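Local coordinates for protein superoxide dismutase (Anaplasma phagocytophilum, PDB 3JS4) that probably converts superoxide radicals into molecular oxygen and hydrogen peroxide by cycling the oxidation state of an iron ion bound at its active site, at residues A[74-78]-A[95-99]; A[152-157]-A[178-182]. All blocks are in the same frame, centred on the assembly; numbering follows the deposited sequence.

In the fold
From the N terminus the chain first runs through helix 39-60, which brings in the iron ligand His45. Contact 1 then closes a mostly helical loop of 16 residues and packs helix 74-83 against helix 89-106, which carries His101. The chain goes on to the three-stranded antiparallel sheet. There contact 2 closes a loop of 20 residues that includes strand 161-168, and joins the central strand 149-156 to the outer strand 179-186. The two contacts follow in series and neither nests nor crosses. Their centres lie about 17 Å apart, yet they touch: the Trp99 ring packs on Trp152 and Pro181, tying the alpha-hairpin region to the C-terminal sheet.

Contact 1 (A[74-78]-A[95-99]); sequences LGDIV and AAQIW
Leu74 lays its two methyls over the helix segment 95-99, one on Ile98 and one near Ala95. Its CD1 reaches CG2 of Ile98 at 3.5 Å, and the two side chains cross at about a right angle. The CD2 branch sits 4.1 Å from CB of Ala95. CG lies beside the backbone N (chi1 -78°), and from it CD1 runs on anti to CA to Ile98 while CD2 turns to Ala95. The CB of Leu74 also meets the Trp99 ring, at the edge and near the ring plane, 4.2 Å from CD1.

Gly75 comes close to the same corner of the indole. Its backbone N is 4.0 Å from CD1 of Trp99. Trp99 holds its ring there because CG is anti to the backbone N (chi1 -169°). The ring goes on to stack with Phe103, one turn further along the helix.

The segments are helical and run roughly antiparallel, at 142°, with axes 9.0 Å apart. They belong to the alpha-hairpin domain of the iron/manganese superoxide dismutases. Helix 39-60 covers the Leu74 and Ile98 side through Leu57, and Tyr53 and His50 also touch Ile98. The side chain of Ile98 is about 11 Å from the bound Fe (III) ion.

At the other end of the contact Val78 points CG2 at the small residues. This methyl is 3.6 Å from CA of Ala96 and also lies near the Ala95 methyl, so it rests on helix backbone as much as on side chains. Ile77 adds its CG2 branch, 3.8 Å from CB of Ala95. The Ala95 methyl therefore has branches of Leu74, Ile77 and Val78 around it. No hydrogen bond crosses between the segments.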
loop_
_atom_site.group_PDB
_atom_site.type_symbol
_atom_site.label_atom_id
_atom_site.label_comp_id
_atom_site.label_asym_id
_atom_site.label_seq_id
_atom_site.Cartn_x
_atom_site.Cartn_y
_atom_site.Cartn_z
ATOM N N LEU A 74 11.770 9.358 0.306
ATOM C CA LEU A 74 10.305 9.508 0.254
ATOM C C LEU A 74 9.649 9.409 1.636
ATOM O O LEU A 74 8.799 10.248 1.992
ATOM C CB LEU A 74 9.658 8.561 -0.775
ATOM C CG LEU A 74 9.760 8.983 -2.250
ATOM C CD1 LEU A 74 9.284 7.874 -3.196
ATOM C CD2 LEU A 74 8.973 10.284 -2.511
ATOM N N GLY A 75 10.045 8.402 2.420
ATOM C CA GLY A 75 9.489 8.205 3.773
ATOM C C GLY A 75 9.684 9.435 4.657
ATOM O O GLY A 75 8.741 9.894 5.302
ATOM N N ASP A 76 10.894 9.993 4.640
ATOM C CA ASP A 76 11.221 11.231 5.359
ATOM C C ASP A 76 10.413 12.449 4.905
ATOM O O ASP A 76 9.994 13.277 5.725
ATOM C CB ASP A 76 12.717 11.565 5.189
ATOM C CG ASP A 76 13.623 10.705 6.055
ATOM O OD1 ASP A 76 13.151 10.064 7.029
ATOM O OD2 ASP A 76 14.833 10.677 5.753
ATOM N N ILE A 77 10.238 12.566 3.589
ATOM C CA ILE A 77 9.520 13.693 2.991
ATOM C C ILE A 77 8.049 13.658 3.388
ATOM O O ILE A 77 7.484 14.690 3.718
ATOM C CB ILE A 77 9.645 13.702 1.440
ATOM C CG1 ILE A 77 11.109 13.964 1.042
ATOM C CG2 ILE A 77 8.659 14.714 0.814
ATOM C CD1 ILE A 77 11.428 13.677 -0.390
ATOM N N VAL A 78 7.457 12.458 3.373
ATOM C CA VAL A 78 6.071 12.271 3.778
ATOM C C VAL A 78 5.806 12.869 5.163
ATOM O O VAL A 78 4.903 13.684 5.322
ATOM C CB VAL A 78 5.663 10.775 3.723
ATOM C CG1 VAL A 78 4.312 10.547 4.375
ATOM C CG2 VAL A 78 5.625 10.294 2.261
ATOM N N ALA A 95 4.200 12.816 -2.581
ATOM C CA ALA A 95 5.225 11.929 -2.004
ATOM C C ALA A 95 4.581 10.693 -1.390
ATOM O O ALA A 95 5.040 9.573 -1.612
ATOM C CB ALA A 95 6.051 12.656 -0.942
ATOM N N ALA A 96 3.497 10.902 -0.634
ATOM C CA ALA A 96 2.802 9.808 0.038
ATOM C C ALA A 96 2.207 8.867 -0.989
ATOM O O ALA A 96 2.308 7.637 -0.853
ATOM C CB ALA A 96 1.686 10.352 1.020
ATOM N N GLN A 97 1.599 9.424 -2.034
ATOM C CA GLN A 97 1.054 8.548 -3.080
ATOM C C GLN A 97 2.133 7.752 -3.799
ATOM O O GLN A 97 1.903 6.587 -4.168
ATOM C CB GLN A 97 0.121 9.300 -4.049
ATOM C CG GLN A 97 -1.239 9.693 -3.393
ATOM C CD GLN A 97 -2.117 8.489 -3.107
ATOM O OE1 GLN A 97 -1.924 7.775 -2.122
ATOM N NE2 GLN A 97 -3.104 8.273 -3.952
ATOM N N ILE A 98 3.326 8.335 -3.978
ATOM C CA ILE A 98 4.393 7.556 -4.631
ATOM C C ILE A 98 4.814 6.397 -3.722
ATOM O O ILE A 98 4.910 5.235 -4.157
ATOM C CB ILE A 98 5.649 8.387 -4.985
ATOM C CG1 ILE A 98 5.340 9.495 -6.003
ATOM C CG2 ILE A 98 6.731 7.448 -5.554
ATOM C CD1 ILE A 98 6.485 10.581 -6.068
ATOM N N TRP A 99 5.066 6.730 -2.457
ATOM C CA TRP A 99 5.469 5.734 -1.447
ATOM C C TRP A 99 4.397 4.637 -1.336
ATOM O O TRP A 99 4.719 3.445 -1.336
ATOM C CB TRP A 99 5.697 6.410 -0.068
ATOM C CG TRP A 99 6.374 5.458 0.950
ATOM C CD1 TRP A 99 7.717 5.419 1.280
ATOM C CD2 TRP A 99 5.739 4.429 1.738
ATOM N NE1 TRP A 99 7.947 4.427 2.209
ATOM C CE2 TRP A 99 6.756 3.804 2.507
ATOM C CE3 TRP A 99 4.408 3.976 1.870
ATOM C CZ2 TRP A 99 6.486 2.744 3.399
ATOM C CZ3 TRP A 99 4.139 2.915 2.757
ATOM C CH2 TRP A 99 5.186 2.321 3.520
#

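Contact 2 (A[152-157]-A[178-182]); sequences WLVYDE and GQLPL. With NA (sodium ion), chain F.
Leu182 fills the apolar centre on the Tyr155 side of the sheet. Its CD1 lies 4.2 Å from CG of Leu153 and also near CB of Tyr155. Val217 and Leu221 of helix 214-223 cover this side. On the other face Val154 sets CG2 against CG of Gln179 at 3.7 Å. Further along, CB of Pro181 lies by CE3 of Trp152, the two side chains pointing the same way.

Between these layers run the backbone bonds of an antiparallel pair. Tyr155 and Leu180 form the hydrogen-bonded pair, with Tyr155 N to Leu180 O in the carbonyl plane and Leu180 N to Tyr155 O nearly straight at 172°. Leu182 N to Leu153 O and Glu157 N to Gly178 O add one bond at each end.

The polar edge is built on water. One water donates to both Asp156 OD2 and Gly178 O, and a second to both Asp156 OD1 and Gln179 OE1. OD2 also accepts from the backbone N of Ala159. The Gln179 chain is extended beyond CG, which carries its amide out to the second water. Gln179 O binds the sodium ion at 2.5 Å; two waters and the backbone O atoms of Pro173 and Thr176 complete the site. One of those waters accepts from Gln179 N, 3.1 Å away.

The backbone of Gln179 is thus held at its N by a sodium-bound water and at its O by the ion. The sodium would tend to polarise its carbonyl, and the ion joins the start of strand 179-186 to the loop before it.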
loop_
_atom_site.group_PDB
_atom_site.type_symbol
_atom_site.label_atom_id
_atom_site.label_comp_id
_atom_site.label_asym_id
_atom_site.label_seq_id
_atom_site.Cartn_x
_atom_site.Cartn_y
_atom_site.Cartn_z
ATOM N N TRP A 152 -4.448 -1.495 5.045
ATOM C CA TRP A 152 -3.132 -1.963 5.490
ATOM C C TRP A 152 -3.219 -3.171 6.425
ATOM O O TRP A 152 -4.013 -3.172 7.381
ATOM C CB TRP A 152 -2.382 -0.837 6.230
ATOM C CG TRP A 152 -2.373 0.459 5.475
ATOM C CD1 TRP A 152 -3.363 1.392 5.437
ATOM C CD2 TRP A 152 -1.333 0.940 4.608
ATOM N NE1 TRP A 152 -3.008 2.428 4.603
ATOM C CE2 TRP A 152 -1.770 2.178 4.080
ATOM C CE3 TRP A 152 -0.077 0.445 4.230
ATOM C CZ2 TRP A 152 -0.983 2.950 3.209
ATOM C CZ3 TRP A 152 0.710 1.220 3.335
ATOM C CH2 TRP A 152 0.244 2.444 2.846
ATOM N N LEU A 153 -2.364 -4.163 6.181
ATOM C CA LEU A 153 -1.997 -5.134 7.208
ATOM C C LEU A 153 -0.787 -4.544 7.927
ATOM O O LEU A 153 0.216 -4.189 7.292
ATOM C CB LEU A 153 -1.652 -6.516 6.612
ATOM C CG LEU A 153 -1.196 -7.605 7.593
ATOM C CD1 LEU A 153 -2.271 -7.835 8.688
ATOM C CD2 LEU A 153 -0.854 -8.936 6.879
ATOM N N VAL A 154 -0.886 -4.402 9.241
ATOM C CA VAL A 154 0.210 -3.807 10.007
ATOM C C VAL A 154 0.564 -4.652 11.199
ATOM O O VAL A 154 -0.260 -5.474 11.644
ATOM C CB VAL A 154 -0.125 -2.367 10.521
ATOM C CG1 VAL A 154 -0.462 -1.449 9.349
ATOM C CG2 VAL A 154 -1.272 -2.392 11.576
ATOM N N TYR A 155 1.781 -4.447 11.718
ATOM C CA TYR A 155 2.125 -4.941 13.042
ATOM C C TYR A 155 2.061 -3.799 14.058
ATOM O O TYR A 155 2.788 -2.813 13.945
ATOM C CB TYR A 155 3.499 -5.616 13.066
ATOM C CG TYR A 155 3.870 -6.116 14.448
ATOM C CD1 TYR A 155 3.360 -7.311 14.933
ATOM C CD2 TYR A 155 4.700 -5.367 15.283
ATOM C CE1 TYR A 155 3.681 -7.765 16.201
ATOM C CE2 TYR A 155 5.025 -5.809 16.568
ATOM C CZ TYR A 155 4.510 -7.008 17.010
ATOM O OH TYR A 155 4.816 -7.468 18.265
ATOM N N ASP A 156 1.181 -3.955 15.043
ATOM C CA ASP A 156 0.911 -2.952 16.057
ATOM C C ASP A 156 1.802 -3.270 17.249
ATOM O O ASP A 156 1.587 -4.271 17.952
ATOM C CB ASP A 156 -0.576 -2.999 16.448
ATOM C CG ASP A 156 -0.964 -1.952 17.488
ATOM O OD1 ASP A 156 -1.956 -1.239 17.250
ATOM O OD2 ASP A 156 -0.298 -1.840 18.536
ATOM N N GLU A 157 2.805 -2.422 17.457
ATOM C CA GLU A 157 3.798 -2.639 18.512
ATOM C C GLU A 157 3.235 -2.646 19.929
ATOM O O GLU A 157 3.783 -3.321 20.800
ATOM C CB GLU A 157 4.928 -1.622 18.401
ATOM C CG GLU A 157 5.845 -1.913 17.219
ATOM C CD GLU A 157 6.709 -0.718 16.823
ATOM O OE1 GLU A 157 6.897 0.197 17.662
ATOM O OE2 GLU A 157 7.195 -0.701 15.666
ATOM N N GLY A 178 4.342 3.521 16.204
ATOM C CA GLY A 178 4.086 2.166 16.715
ATOM C C GLY A 178 3.263 1.263 15.806
ATOM O O GLY A 178 2.668 0.297 16.272
ATOM N N GLN A 179 3.251 1.563 14.508
ATOM C CA GLN A 179 2.452 0.826 13.550
ATOM C C GLN A 179 3.290 0.529 12.298
ATOM O O GLN A 179 3.537 1.426 11.476
ATOM C CB GLN A 179 1.223 1.664 13.196
ATOM C CG GLN A 179 0.102 0.898 12.578
ATOM C CD GLN A 179 -1.118 1.764 12.327
ATOM O OE1 GLN A 179 -2.147 1.610 13.000
ATOM N NE2 GLN A 179 -1.016 2.685 11.367
ATOM N N LEU A 180 3.771 -0.708 12.177
ATOM C CA LEU A 180 4.680 -1.051 11.087
ATOM C C LEU A 180 3.878 -1.609 9.906
ATOM O O LEU A 180 3.220 -2.636 10.050
ATOM C CB LEU A 180 5.735 -2.066 11.557
ATOM C CG LEU A 180 6.642 -2.686 10.488
ATOM C CD1 LEU A 180 7.811 -1.769 10.126
ATOM C CD2 LEU A 180 7.157 -4.045 10.949
ATOM N N PRO A 181 3.915 -0.923 8.744
ATOM C CA PRO A 181 3.134 -1.439 7.601
ATOM C C PRO A 181 3.784 -2.682 7.011
ATOM O O PRO A 181 5.017 -2.747 6.917
ATOM C CB PRO A 181 3.165 -0.286 6.582
ATOM C CG PRO A 181 4.371 0.539 6.944
ATOM C CD PRO A 181 4.607 0.349 8.433
ATOM N N LEU A 182 2.956 -3.645 6.608
ATOM C CA LEU A 182 3.421 -4.913 6.046
ATOM C C LEU A 182 2.956 -5.168 4.620
ATOM O O LEU A 182 3.685 -5.775 3.828
ATOM C CB LEU A 182 2.986 -6.089 6.930
ATOM C CG LEU A 182 3.334 -6.046 8.426
ATOM C CD1 LEU A 182 2.699 -7.237 9.176
ATOM C CD2 LEU A 182 4.859 -6.001 8.663
HETATM NA NA NA F . 4.211 3.878 11.671
HETATM O O HOH W 1 1.191 0.724 18.635
HETATM O O HOH W 2 -2.911 -0.860 14.483
HETATM O O HOH W 3 5.586 3.277 13.401
HETATM O O HOH W 4 5.896 3.317 10.201
#